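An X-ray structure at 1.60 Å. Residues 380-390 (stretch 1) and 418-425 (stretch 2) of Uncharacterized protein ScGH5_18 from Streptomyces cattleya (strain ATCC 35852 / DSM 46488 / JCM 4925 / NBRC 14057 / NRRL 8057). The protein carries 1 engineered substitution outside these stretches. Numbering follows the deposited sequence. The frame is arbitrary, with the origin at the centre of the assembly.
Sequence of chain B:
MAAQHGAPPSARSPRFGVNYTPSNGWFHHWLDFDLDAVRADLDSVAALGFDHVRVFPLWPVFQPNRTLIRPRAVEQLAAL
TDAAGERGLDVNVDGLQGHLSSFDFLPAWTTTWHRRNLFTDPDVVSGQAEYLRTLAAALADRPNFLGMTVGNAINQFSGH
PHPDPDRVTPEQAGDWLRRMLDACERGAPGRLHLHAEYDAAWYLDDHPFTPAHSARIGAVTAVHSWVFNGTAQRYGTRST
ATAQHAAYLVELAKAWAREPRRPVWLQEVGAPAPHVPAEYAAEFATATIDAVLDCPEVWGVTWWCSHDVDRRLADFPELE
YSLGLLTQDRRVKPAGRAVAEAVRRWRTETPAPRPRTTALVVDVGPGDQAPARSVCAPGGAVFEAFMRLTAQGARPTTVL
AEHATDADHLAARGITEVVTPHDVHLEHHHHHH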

# COMPACT_ATOMS: atom_id res chain seq x y z
N GLY B 380 -22.53 13.43 25.99
CA GLY B 380 -23.92 13.16 25.69
C GLY B 380 -24.74 12.81 26.92
O GLY B 380 -24.22 12.43 27.97
N ALA B 381 -26.06 12.93 26.78
CA ALA B 381 -26.94 12.78 27.93
C ALA B 381 -26.94 11.36 28.47
O ALA B 381 -27.03 11.15 29.68
CB ALA B 381 -28.36 13.22 27.58
N VAL B 382 -26.86 10.36 27.58
CA VAL B 382 -26.82 8.97 28.03
C VAL B 382 -25.48 8.68 28.72
O VAL B 382 -25.44 8.09 29.80
CB VAL B 382 -27.07 8.02 26.84
CG1 VAL B 382 -26.62 6.61 27.15
CG2 VAL B 382 -28.54 8.04 26.46
N PHE B 383 -24.38 9.12 28.10
CA PHE B 383 -23.05 8.95 28.66
C PHE B 383 -22.96 9.50 30.08
O PHE B 383 -22.51 8.81 31.00
CB PHE B 383 -22.03 9.66 27.75
CG PHE B 383 -20.59 9.47 28.16
CD1 PHE B 383 -20.04 10.15 29.24
CD2 PHE B 383 -19.76 8.61 27.43
CE1 PHE B 383 -18.72 9.97 29.61
CE2 PHE B 383 -18.43 8.44 27.79
CZ PHE B 383 -17.91 9.11 28.88
N GLU B 384 -23.38 10.75 30.27
CA GLU B 384 -23.24 11.39 31.58
C GLU B 384 -24.19 10.79 32.60
O GLU B 384 -23.83 10.64 33.78
CB GLU B 384 -23.44 12.90 31.46
CG GLU B 384 -22.56 13.53 30.39
CD GLU B 384 -22.20 14.98 30.66
OE1 GLU B 384 -23.01 15.69 31.29
OE2 GLU B 384 -21.11 15.40 30.23
N ALA B 385 -25.41 10.42 32.19
CA ALA B 385 -26.31 9.76 33.13
C ALA B 385 -25.77 8.40 33.55
O ALA B 385 -25.93 8.01 34.71
CB ALA B 385 -27.71 9.62 32.52
N PHE B 386 -25.14 7.67 32.63
CA PHE B 386 -24.56 6.38 33.00
C PHE B 386 -23.45 6.55 34.01
O PHE B 386 -23.34 5.78 34.97
CB PHE B 386 -24.04 5.64 31.75
CG PHE B 386 -23.53 4.25 32.04
CD1 PHE B 386 -22.22 4.05 32.49
CD2 PHE B 386 -24.34 3.14 31.84
CE1 PHE B 386 -21.75 2.76 32.76
CE2 PHE B 386 -23.88 1.85 32.10
CZ PHE B 386 -22.58 1.66 32.56
N MET B 387 -22.60 7.55 33.80
CA MET B 387 -21.49 7.77 34.72
C MET B 387 -21.97 8.24 36.08
O MET B 387 -21.35 7.92 37.10
CB MET B 387 -20.50 8.78 34.13
CG MET B 387 -19.79 8.25 32.88
SD MET B 387 -19.02 6.63 33.18
CE MET B 387 -18.40 6.25 31.52
N ARG B 388 -23.07 9.01 36.13
CA ARG B 388 -23.58 9.44 37.43
C ARG B 388 -24.19 8.26 38.19
O ARG B 388 -23.94 8.10 39.39
CB ARG B 388 -24.60 10.56 37.25
N LEU B 389 -24.97 7.42 37.50
CA LEU B 389 -25.47 6.21 38.14
C LEU B 389 -24.32 5.33 38.62
O LEU B 389 -24.40 4.73 39.69
CB LEU B 389 -26.36 5.43 37.16
CG LEU B 389 -27.75 5.98 36.89
CD1 LEU B 389 -28.34 5.27 35.67
CD2 LEU B 389 -28.64 5.81 38.11
N THR B 390 -23.26 5.25 37.81
CA THR B 390 -22.10 4.45 38.18
C THR B 390 -21.43 5.00 39.43
O THR B 390 -21.09 4.25 40.35
CB THR B 390 -21.11 4.39 37.02
OG1 THR B 390 -21.67 3.63 35.95
CG2 THR B 390 -19.81 3.74 37.48
N VAL B 418 -36.02 0.91 35.73
CA VAL B 418 -35.75 1.55 34.46
C VAL B 418 -35.81 3.05 34.67
O VAL B 418 -36.81 3.56 35.19
CB VAL B 418 -36.74 1.10 33.38
CG1 VAL B 418 -36.57 1.93 32.14
CG2 VAL B 418 -36.52 -0.39 33.05
N VAL B 419 -34.73 3.76 34.31
CA VAL B 419 -34.63 5.19 34.56
C VAL B 419 -34.11 5.87 33.30
O VAL B 419 -33.28 5.30 32.58
CB VAL B 419 -33.71 5.52 35.77
CG1 VAL B 419 -34.26 4.93 37.07
CG2 VAL B 419 -32.29 5.03 35.52
N THR B 420 -34.60 7.08 33.04
CA THR B 420 -34.18 7.86 31.88
C THR B 420 -33.04 8.79 32.25
O THR B 420 -32.81 9.08 33.43
CB THR B 420 -35.35 8.68 31.34
OG1 THR B 420 -35.74 9.67 32.29
CG2 THR B 420 -36.54 7.78 31.02
N PRO B 421 -32.28 9.28 31.26
CA PRO B 421 -31.29 10.32 31.55
C PRO B 421 -31.84 11.52 32.31
O PRO B 421 -31.16 12.03 33.22
CB PRO B 421 -30.79 10.69 30.15
CG PRO B 421 -30.89 9.42 29.39
CD PRO B 421 -32.16 8.77 29.88
N HIS B 422 -33.05 11.99 31.98
CA HIS B 422 -33.59 13.11 32.76
C HIS B 422 -33.98 12.65 34.16
O HIS B 422 -33.80 13.41 35.12
CB HIS B 422 -34.77 13.76 32.02
CG HIS B 422 -35.28 15.03 32.64
ND1 HIS B 422 -35.90 16.01 31.91
CD2 HIS B 422 -35.27 15.47 33.92
CE1 HIS B 422 -36.25 17.01 32.71
NE2 HIS B 422 -35.88 16.71 33.94
N ASP B 423 -34.44 11.41 34.33
CA ASP B 423 -34.65 10.90 35.69
C ASP B 423 -33.39 11.07 36.52
O ASP B 423 -33.43 11.62 37.63
CB ASP B 423 -35.08 9.43 35.66
CG ASP B 423 -36.51 9.25 35.21
OD1 ASP B 423 -37.32 10.19 35.38
OD2 ASP B 423 -36.81 8.16 34.67
N VAL B 424 -32.24 10.67 35.96
CA VAL B 424 -30.97 10.82 36.65
C VAL B 424 -30.63 12.29 36.86
O VAL B 424 -30.07 12.68 37.89
CB VAL B 424 -29.86 10.07 35.88
CG1 VAL B 424 -28.52 10.21 36.58
CG2 VAL B 424 -30.24 8.61 35.71
N HIS B 425 -30.96 13.14 35.87
CA HIS B 425 -30.80 14.59 36.00
C HIS B 425 -31.31 15.10 37.34
O HIS B 425 -30.66 15.90 38.01
CB HIS B 425 -31.52 15.28 34.83
CG HIS B 425 -31.34 16.77 34.77
ND1 HIS B 425 -30.65 17.48 35.72
CD2 HIS B 425 -31.78 17.67 33.86
CE1 HIS B 425 -30.66 18.77 35.40
NE2 HIS B 425 -31.35 18.91 34.28

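How do the two backbones approach each other? Stretch 1 becomes helical at Ala381, directly after the N-cap residue Gly380, while stretch 2 leaves a strand at Val419 and turns into a short helix at Pro421. The helix axes come within 9.1 Å at an angle of 51°. The closest CA atoms are Ala385 CA and Pro421 CA, 5.3 Å apart, with Ala385 CB 3.8 Å from Pro421 CA.

What does the first turn of stretch 1 offer to Pro421? Ala381 points toward stretch 2, and its carbonyl O lies 3.8 Å from Pro421 CB; that oxygen is already engaged by Ala385 N within the helix. Val382 projects sideways, yet its CG2 still reaches Pro421 CG at 4.0 Å, so the proline ring is touched by two successive residues.

Why does Ala385 sit at the centre of the contact? Its CB meets both Pro421 CB and Val424 CB at 4.0 Å, lying against two residues one helical turn apart on stretch 2. Phe386, by contrast, points away and takes no part.

How does the contact finish along stretch 1? Arg388 is modelled only to CB, which lies 4.0 Å from Val424 CG1. Leu389 reaches both the helix and the strand of stretch 2: its CG is 3.8 Å from Val424 CG2, and its CD1 is 4.0 Å from Val419 CG2.

What kind of contact joins the modelled atoms? No hydrogen bond joins the modelled atoms of the two stretches; aliphatic surfaces pack instead, burying 283 Å² in total. Thr420 and Asp423 bond to each other at the start of the helix: Asp423 N donates to Thr420 OG1 at 3.0 Å, capping the helix, and Thr420 N donates to Asp423 OD2, also at 3.0 Å. The CA-to-CB bond of Thr420 points away, whereas those of Val419, Pro421 and Val424 point toward stretch 1.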